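Local coordinates for protein octenoyl-CoA reductase/carboxylase (Streptomyces sp., PDB 4A0S) that catalyses the NADPH-dependent reductive carboxylation of 2-octenoyl-CoA, an unusual carbon fixation that supplies an extender unit for cinnabaramide polyketide biosynthesis, at residues R129-G134 with S182-K187. Numbering follows the deposited sequence.
Sequences RRWKPG and SQLLPK
Trp131 and Leu184 mark the closest backbone approach, CA to CA 8.6 Å, between the loop 129-134 and the strand 184-186, with no hydrogen bond linking the two segments; the indole of Trp131 spans the gap and meets both side chains and backbone of the strand. CB of Trp131 points toward the strand, chi1 of -60° sets CG beside the backbone N, anti to the carbonyl carbon, and the side chains of Trp131 and Leu184 run past each other in opposite directions. Leu184 meets the ring twice: its CD1 sits over one face in a CH-pi contact, 3.7 Å from the centroid of the five-membered ring of Trp131 and only 10° off the normal, while its CB lies 3.6 Å from CE2, above the plane but displaced to the rim. At the far end of the indole, CH2 of Trp131 lies 3.5 Å from the backbone N of Pro186, whose CD lies in the indole plane, at the ring's edge, 3.7 Å from the same CH2. Val137 also touches both Trp131 and Leu184; the loop between strands 117-124 and 136-139 thus lays its tryptophan against strand 184-186, antiparallel partner of 136-139, in the GroES-like region. Gln147 of a second subunit packs on Trp131 as well, and Arg130 makes a salt bridge to Asp145 of that subunit, placing the loop at a subunit interface. Replacing the tryptophan by alanine removes the indole, which is likely to leave CD1 of Leu184 without its aromatic cover and a gap beside Pro186. With no hydrogen bond across it, the contact rests on apolar and CH-pi packing, while backbone hydrogen bonds of Leu185 with Ile138 and Lys187 with His136 tie 184-186 to strand 136-139.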
ATOM      1  N   ARG A 129     -14.321 -17.818  22.871  1.00 15.66           N
ATOM      2  CA  ARG A 129     -14.237 -16.733  23.816  1.00 16.61           C
ATOM      3  C   ARG A 129     -15.397 -15.781  23.680  1.00 16.50           C
ATOM      4  O   ARG A 129     -15.924 -15.582  22.589  1.00 16.44           O
ATOM      5  CB  ARG A 129     -12.933 -15.976  23.611  1.00 16.67           C
ATOM      6  CG  ARG A 129     -11.766 -16.829  24.040  1.00 18.23           C
ATOM      7  CD  ARG A 129     -10.460 -16.150  23.856  1.00 20.82           C
ATOM      8  NE  ARG A 129     -10.003 -16.204  22.480  1.00 21.62           N
ATOM      9  CZ  ARG A 129      -9.518 -17.283  21.865  1.00 22.10           C
ATOM     10  NH1 ARG A 129      -9.441 -18.469  22.476  1.00 24.92           N
ATOM     11  NH2 ARG A 129      -9.128 -17.179  20.608  1.00 22.03           N
ATOM     12  N   ARG A 130     -15.794 -15.230  24.823  1.00 17.58           N
ATOM     13  CA  ARG A 130     -16.630 -14.035  24.909  1.00 17.67           C
ATOM     14  C   ARG A 130     -18.088 -14.261  24.553  1.00 17.41           C
ATOM     15  O   ARG A 130     -18.969 -13.853  25.314  1.00 17.86           O
ATOM     16  CB  ARG A 130     -16.022 -12.860  24.132  1.00 17.74           C
ATOM     17  CG  ARG A 130     -14.695 -12.374  24.695  1.00 18.79           C
ATOM     18  CD  ARG A 130     -14.162 -11.215  23.854  1.00 19.31           C
ATOM     19  NE  ARG A 130     -13.743 -11.635  22.515  1.00 19.17           N
ATOM     20  CZ  ARG A 130     -12.580 -12.221  22.231  1.00 20.63           C
ATOM     21  NH1 ARG A 130     -11.703 -12.475  23.194  1.00 19.37           N
ATOM     22  NH2 ARG A 130     -12.293 -12.559  20.980  1.00 21.85           N
ATOM     23  N   TRP A 131     -18.364 -14.900  23.425  1.00 16.67           N
ATOM     24  CA  TRP A 131     -19.754 -15.200  23.076  1.00 16.58           C
ATOM     25  C   TRP A 131     -20.397 -16.074  24.116  1.00 17.24           C
ATOM     26  O   TRP A 131     -19.760 -16.934  24.725  1.00 17.08           O
ATOM     27  CB  TRP A 131     -19.873 -15.905  21.729  1.00 16.03           C
ATOM     28  CG  TRP A 131     -19.340 -15.084  20.663  1.00 15.26           C
ATOM     29  CD1 TRP A 131     -18.191 -15.294  19.974  1.00 14.79           C
ATOM     30  CD2 TRP A 131     -19.888 -13.863  20.183  1.00 14.66           C
ATOM     31  NE1 TRP A 131     -17.994 -14.289  19.069  1.00 14.26           N
ATOM     32  CE2 TRP A 131     -19.026 -13.395  19.171  1.00 14.42           C
ATOM     33  CE3 TRP A 131     -21.038 -13.127  20.490  1.00 14.92           C
ATOM     34  CZ2 TRP A 131     -19.271 -12.214  18.466  1.00 14.44           C
ATOM     35  CZ3 TRP A 131     -21.279 -11.945  19.795  1.00 14.93           C
ATOM     36  CH2 TRP A 131     -20.406 -11.503  18.801  1.00 14.70           C
ATOM     37  N   LYS A 132     -21.677 -15.856  24.320  1.00 17.53           N
ATOM     38  CA  LYS A 132     -22.386 -16.684  25.260  1.00 17.99           C
ATOM     39  C   LYS A 132     -23.800 -16.893  24.733  1.00 17.70           C
ATOM     40  O   LYS A 132     -24.285 -16.096  23.935  1.00 16.76           O
ATOM     41  CB  LYS A 132     -22.363 -16.028  26.639  1.00 19.19           C
ATOM     42  CG  LYS A 132     -23.006 -14.671  26.663  1.00 21.75           C
ATOM     43  CD  LYS A 132     -22.698 -13.979  27.985  1.00 28.00           C
ATOM     44  CE  LYS A 132     -23.398 -12.638  28.059  1.00 31.02           C
ATOM     45  NZ  LYS A 132     -22.786 -11.660  27.107  1.00 32.70           N
ATOM     46  N   PRO A 133     -24.446 -17.992  25.140  1.00 19.81           N
ATOM     47  CA  PRO A 133     -25.823 -18.212  24.721  1.00 19.96           C
ATOM     48  C   PRO A 133     -26.699 -16.987  25.019  1.00 20.19           C
ATOM     49  O   PRO A 133     -26.585 -16.393  26.094  1.00 20.47           O
ATOM     50  CB  PRO A 133     -26.234 -19.415  25.564  1.00 20.35           C
ATOM     51  CG  PRO A 133     -24.943 -20.172  25.744  1.00 19.94           C
ATOM     52  CD  PRO A 133     -23.935 -19.107  25.960  1.00 20.12           C
ATOM     53  N   GLY A 134     -27.549 -16.619  24.060  1.00 19.81           N
ATOM     54  CA  GLY A 134     -28.368 -15.423  24.166  1.00 19.97           C
ATOM     55  C   GLY A 134     -27.841 -14.237  23.370  1.00 19.43           C
ATOM     56  O   GLY A 134     -28.571 -13.294  23.087  1.00 18.94           O
ATOM     57  N   SER A 182     -15.009 -17.100  14.692  1.00 15.69           N
ATOM     58  CA  SER A 182     -14.482 -15.985  13.909  1.00 15.55           C
ATOM     59  C   SER A 182     -15.377 -15.631  12.725  1.00 15.46           C
ATOM     60  O   SER A 182     -14.985 -14.829  11.864  1.00 15.36           O
ATOM     61  CB  SER A 182     -13.074 -16.296  13.419  1.00 15.52           C
ATOM     62  OG  SER A 182     -13.093 -17.473  12.642  1.00 15.55           O
ATOM     63  N   GLN A 183     -16.573 -16.225  12.694  1.00 15.52           N
ATOM     64  CA  GLN A 183     -17.614 -15.817  11.752  1.00 15.49           C
ATOM     65  C   GLN A 183     -18.622 -14.890  12.409  1.00 15.56           C
ATOM     66  O   GLN A 183     -19.493 -14.342  11.737  1.00 15.56           O
ATOM     67  CB  GLN A 183     -18.370 -17.032  11.219  1.00 15.58           C
ATOM     68  CG  GLN A 183     -17.540 -17.978  10.388  1.00 15.57           C
ATOM     69  CD  GLN A 183     -18.375 -19.152   9.943  1.00 15.71           C
ATOM     70  OE1 GLN A 183     -18.197 -20.268  10.414  1.00 15.82           O
ATOM     71  NE2 GLN A 183     -19.342 -18.885   9.069  1.00 15.74           N
ATOM     72  N   LEU A 184     -18.497 -14.734  13.726  1.00 15.64           N
ATOM     73  CA  LEU A 184     -19.494 -14.026  14.524  1.00 15.78           C
ATOM     74  C   LEU A 184     -19.196 -12.564  14.741  1.00 15.77           C
ATOM     75  O   LEU A 184     -18.063 -12.193  15.092  1.00 15.73           O
ATOM     76  CB  LEU A 184     -19.630 -14.687  15.895  1.00 15.95           C
ATOM     77  CG  LEU A 184     -20.279 -16.064  15.876  1.00 16.04           C
ATOM     78  CD1 LEU A 184     -20.274 -16.634  17.254  1.00 16.24           C
ATOM     79  CD2 LEU A 184     -21.716 -15.964  15.375  1.00 16.12           C
ATOM     80  N   LEU A 185     -20.239 -11.751  14.584  1.00 15.85           N
ATOM     81  CA  LEU A 185     -20.196 -10.352  14.959  1.00 15.92           C
ATOM     82  C   LEU A 185     -21.484 -10.024  15.698  1.00 16.16           C
ATOM     83  O   LEU A 185     -22.504 -10.670  15.464  1.00 16.23           O
ATOM     84  CB  LEU A 185     -20.059  -9.470  13.726  1.00 15.81           C
ATOM     85  CG  LEU A 185     -18.737  -9.603  12.973  1.00 15.61           C
ATOM     86  CD1 LEU A 185     -18.809  -8.858  11.634  1.00 15.54           C
ATOM     87  CD2 LEU A 185     -17.563  -9.143  13.871  1.00 15.64           C
ATOM     88  N   PRO A 186     -21.438  -9.024  16.586  1.00 16.33           N
ATOM     89  CA  PRO A 186     -22.690  -8.625  17.215  1.00 16.61           C
ATOM     90  C   PRO A 186     -23.656  -8.102  16.171  1.00 16.62           C
ATOM     91  O   PRO A 186     -23.289  -7.297  15.300  1.00 16.51           O
ATOM     92  CB  PRO A 186     -22.278  -7.508  18.179  1.00 16.80           C
ATOM     93  CG  PRO A 186     -20.953  -7.051  17.734  1.00 16.93           C
ATOM     94  CD  PRO A 186     -20.285  -8.229  17.070  1.00 16.33           C
ATOM     95  N   LYS A 187     -24.870  -8.608  16.229  1.00 16.78           N
ATOM     96  CA  LYS A 187     -25.923  -8.132  15.357  1.00 16.87           C
ATOM     97  C   LYS A 187     -26.164  -6.654  15.627  1.00 17.07           C
ATOM     98  O   LYS A 187     -26.264  -6.247  16.782  1.00 17.30           O
ATOM     99  CB  LYS A 187     -27.197  -8.917  15.632  1.00 17.08           C
ATOM    100  CG  LYS A 187     -28.417  -8.389  14.913  1.00 17.26           C
ATOM    101  CD  LYS A 187     -29.646  -9.050  15.475  1.00 17.64           C
ATOM    102  CE  LYS A 187     -30.895  -8.214  15.199  1.00 18.78           C
ATOM    103  NZ  LYS A 187     -30.916  -6.946  16.005  1.00 18.68           N
TER